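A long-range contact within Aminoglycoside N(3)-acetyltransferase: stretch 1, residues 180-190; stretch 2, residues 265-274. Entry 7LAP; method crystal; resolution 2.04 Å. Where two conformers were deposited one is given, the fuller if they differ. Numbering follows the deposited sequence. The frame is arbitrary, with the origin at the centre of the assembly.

Stretch 1 180-190: LGAPRDTMTLL
Stretch 2, residues 265-274: AARSRLFDAA

Stretch 2 is the rail of this contact: an extended strand from Ala266 to Asp272 that turns into a helix at Ala273. Stretch 1 meets it as sheet only at its start, where Leu180 and Ser268 form an antiparallel, non-hydrogen-bonded pair with CA atoms 4.7 Å apart. It then leaves the sheet through Gly181, and a 3-10 turn at 184-186 carries it round before it returns through Met187 and Leu189.

Leu180 and Ser268 point to the same face of the sheet. Leu180 is t,p (chi1 -178°, chi2 49°), which brings CD1 within 3.6 Å of Ser268 OG. Ser268 takes m (-62°), and its OG donates to Ala266 O at 3.0 Å, so the buried hydroxyl is satisfied within its own strand.

Gly181 (phi 73°, psi -11°) ends the pairing. Positive phi favours glycine, and space agrees: its CA lies 3.7 Å from Ala266 CB, and an ideal CB would come to a tight 3.1 Å from that same methyl. Gly181 N gives a weak hydrogen bond to Arg267 O (3.1 Å, 126° at the hydrogen), while Gly181 CA also sits 3.1 Å from Arg267 O in a CA-H...O contact.

One water extends this polar patch. It donates to Ala182 O and Arg267 O, each 2.7 Å from the water oxygen, and accepts from Arg269 NH1 at 2.9 Å. Arg269 leaves its CA sideways, but chi1 -73° (m), an off-well chi2 of 108°, chi3 161° (t) and chi4 -175° bring its end nearer stretch 1. There Arg184 (m,t,m, chi4 152°) lays CD over one face of the Arg269 guanidinium, 3.7 Å from NH2. Arg184 NE and Arg269 NH2 are 4.0 Å apart, a proximity of like charges rather than an attraction.

The turn between is tied by Pro183 O, which accepts from Thr186 N at 3.0 Å and from Thr186 OG1 at 2.9 Å, with Thr186 at p (68°).

Beyond it the contact is apolar. The CA atoms of Met187 and Phe271 are 10.3 Å apart, a gap bridged by side chains pointing toward the opposing stretch. Met187 extends through t,t before chi3 (-76°, m) sets CE over the face of the Phe271 ring, 3.7 Å from CE to the centroid and 3.6 Å from CE to CE1. Phe271 is m (-54°) with chi2 83°. Leu189, t,p (177°, 62°), points toward stretch 2 and packs CD2 3.7 Å from Ala273 CB; the CA atoms are 7.6 Å apart.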

# COMPACT_ATOMS: atom_id res chain seq x y z
N LEU B 180 7.28 -17.16 4.59
CA LEU B 180 5.98 -17.30 5.25
C LEU B 180 4.91 -17.40 4.14
O LEU B 180 4.28 -16.41 3.74
CB LEU B 180 5.81 -16.13 6.22
CG LEU B 180 4.55 -16.02 7.09
CD1 LEU B 180 4.25 -17.29 7.78
CD2 LEU B 180 4.59 -14.86 8.10
N GLY B 181 4.74 -18.61 3.63
CA GLY B 181 3.94 -18.84 2.46
C GLY B 181 4.57 -18.37 1.17
O GLY B 181 4.03 -18.64 0.12
N ALA B 182 5.67 -17.62 1.23
CA ALA B 182 6.34 -17.16 0.03
C ALA B 182 7.09 -18.31 -0.62
O ALA B 182 7.65 -19.18 0.08
CB ALA B 182 7.33 -16.03 0.37
N PRO B 183 7.19 -18.33 -1.94
CA PRO B 183 7.87 -19.44 -2.60
C PRO B 183 9.38 -19.34 -2.49
O PRO B 183 9.96 -18.30 -2.13
CB PRO B 183 7.39 -19.34 -4.06
CG PRO B 183 6.94 -17.95 -4.22
CD PRO B 183 6.43 -17.49 -2.88
N ARG B 184 10.04 -20.47 -2.77
CA ARG B 184 11.48 -20.58 -2.55
C ARG B 184 12.25 -19.52 -3.34
O ARG B 184 13.32 -19.08 -2.89
CB ARG B 184 11.93 -22.00 -2.91
CG ARG B 184 11.51 -23.02 -1.86
CD ARG B 184 11.68 -24.44 -2.33
NE ARG B 184 10.95 -24.64 -3.57
CZ ARG B 184 11.27 -25.53 -4.51
NH1 ARG B 184 12.31 -26.33 -4.35
NH2 ARG B 184 10.53 -25.60 -5.60
N ASP B 185 11.73 -19.06 -4.47
CA ASP B 185 12.51 -18.12 -5.27
C ASP B 185 12.55 -16.71 -4.69
O ASP B 185 13.29 -15.87 -5.22
CB ASP B 185 11.99 -18.06 -6.70
CG ASP B 185 10.48 -18.04 -6.77
OD1 ASP B 185 9.90 -16.94 -6.68
OD2 ASP B 185 9.88 -19.14 -6.87
N THR B 186 11.79 -16.41 -3.64
CA THR B 186 11.76 -15.07 -3.09
C THR B 186 12.89 -14.80 -2.10
O THR B 186 12.95 -13.70 -1.54
CB THR B 186 10.40 -14.78 -2.40
OG1 THR B 186 10.27 -15.58 -1.23
CG2 THR B 186 9.27 -15.10 -3.32
N MET B 187 13.79 -15.75 -1.88
CA MET B 187 14.83 -15.54 -0.88
C MET B 187 15.88 -14.52 -1.35
O MET B 187 16.87 -14.89 -2.00
CB MET B 187 15.50 -16.86 -0.50
CG MET B 187 16.35 -16.72 0.75
SD MET B 187 17.45 -18.11 1.05
CE MET B 187 16.22 -19.27 1.65
N THR B 188 15.68 -13.26 -0.96
CA THR B 188 16.56 -12.14 -1.31
C THR B 188 18.00 -12.39 -0.88
O THR B 188 18.95 -11.96 -1.55
CB THR B 188 16.03 -10.86 -0.63
OG1 THR B 188 14.91 -10.37 -1.37
CG2 THR B 188 17.10 -9.75 -0.51
N LEU B 189 18.18 -13.04 0.26
CA LEU B 189 19.52 -13.28 0.79
C LEU B 189 20.45 -13.94 -0.23
O LEU B 189 21.66 -13.77 -0.15
CB LEU B 189 19.40 -14.13 2.06
CG LEU B 189 20.73 -14.53 2.70
CD1 LEU B 189 21.50 -13.29 3.15
CD2 LEU B 189 20.50 -15.51 3.85
N LEU B 190 19.91 -14.69 -1.19
CA LEU B 190 20.78 -15.31 -2.19
C LEU B 190 21.35 -14.31 -3.18
O LEU B 190 22.25 -14.68 -3.95
CB LEU B 190 20.01 -16.42 -2.93
CG LEU B 190 19.75 -17.68 -2.10
CD1 LEU B 190 18.89 -18.69 -2.85
CD2 LEU B 190 21.06 -18.30 -1.66
N ALA B 265 -2.45 -21.63 7.20
CA ALA B 265 -2.39 -22.59 6.10
C ALA B 265 -1.18 -22.38 5.17
O ALA B 265 -1.15 -22.94 4.07
CB ALA B 265 -3.68 -22.52 5.28
N ALA B 266 -0.20 -21.58 5.56
CA ALA B 266 0.91 -21.19 4.68
C ALA B 266 2.08 -22.15 4.90
O ALA B 266 2.58 -22.27 6.03
CB ALA B 266 1.38 -19.76 4.97
N ARG B 267 2.47 -22.84 3.83
CA ARG B 267 3.73 -23.58 3.83
C ARG B 267 4.87 -22.62 4.10
O ARG B 267 5.05 -21.64 3.36
CB ARG B 267 3.91 -24.28 2.48
CG ARG B 267 5.01 -25.35 2.48
CD ARG B 267 4.94 -26.14 1.18
NE ARG B 267 3.70 -26.91 1.06
CZ ARG B 267 3.55 -28.14 1.56
NH1 ARG B 267 4.57 -28.70 2.19
NH2 ARG B 267 2.41 -28.80 1.41
N SER B 268 5.64 -22.89 5.17
CA SER B 268 6.64 -21.94 5.66
C SER B 268 7.99 -22.62 5.84
O SER B 268 8.05 -23.82 6.11
CB SER B 268 6.19 -21.30 6.95
OG SER B 268 4.98 -20.59 6.66
N ARG B 269 9.06 -21.85 5.70
CA ARG B 269 10.41 -22.39 5.83
C ARG B 269 11.28 -21.41 6.58
O ARG B 269 11.30 -20.22 6.26
CB ARG B 269 11.06 -22.67 4.46
CG ARG B 269 10.48 -23.89 3.75
CD ARG B 269 9.65 -23.43 2.59
NE ARG B 269 9.43 -24.51 1.60
CZ ARG B 269 8.81 -24.31 0.44
NH1 ARG B 269 8.38 -23.09 0.14
NH2 ARG B 269 8.63 -25.32 -0.40
N LEU B 270 12.05 -21.92 7.53
CA LEU B 270 12.90 -21.11 8.38
C LEU B 270 14.33 -21.61 8.26
O LEU B 270 14.59 -22.80 8.49
CB LEU B 270 12.43 -21.17 9.84
CG LEU B 270 13.27 -20.34 10.82
CD1 LEU B 270 13.17 -18.85 10.43
CD2 LEU B 270 12.76 -20.59 12.25
N PHE B 271 15.24 -20.71 7.89
CA PHE B 271 16.64 -20.99 7.63
C PHE B 271 17.53 -20.13 8.53
O PHE B 271 17.23 -18.96 8.77
CB PHE B 271 17.05 -20.64 6.18
CG PHE B 271 16.21 -21.31 5.13
CD1 PHE B 271 14.99 -20.75 4.73
CD2 PHE B 271 16.66 -22.47 4.50
CE1 PHE B 271 14.21 -21.36 3.73
CE2 PHE B 271 15.89 -23.09 3.51
CZ PHE B 271 14.65 -22.53 3.12
N ASP B 272 18.69 -20.67 8.91
CA ASP B 272 19.75 -19.82 9.44
C ASP B 272 20.48 -19.17 8.26
O ASP B 272 20.86 -19.85 7.30
CB ASP B 272 20.71 -20.62 10.32
CG ASP B 272 20.04 -21.23 11.55
OD1 ASP B 272 19.14 -20.59 12.13
OD2 ASP B 272 20.40 -22.35 11.95
N ALA B 273 20.69 -17.84 8.35
CA ALA B 273 21.20 -17.08 7.21
C ALA B 273 22.64 -17.44 6.87
O ALA B 273 23.00 -17.50 5.69
CB ALA B 273 21.11 -15.57 7.47
N ALA B 274 23.51 -17.63 7.88
CA ALA B 274 24.91 -17.94 7.57
C ALA B 274 25.07 -19.26 6.81
O ALA B 274 25.76 -19.26 5.77
CB ALA B 274 25.76 -17.90 8.85
O HOH W 1 7.37 -21.07 2.01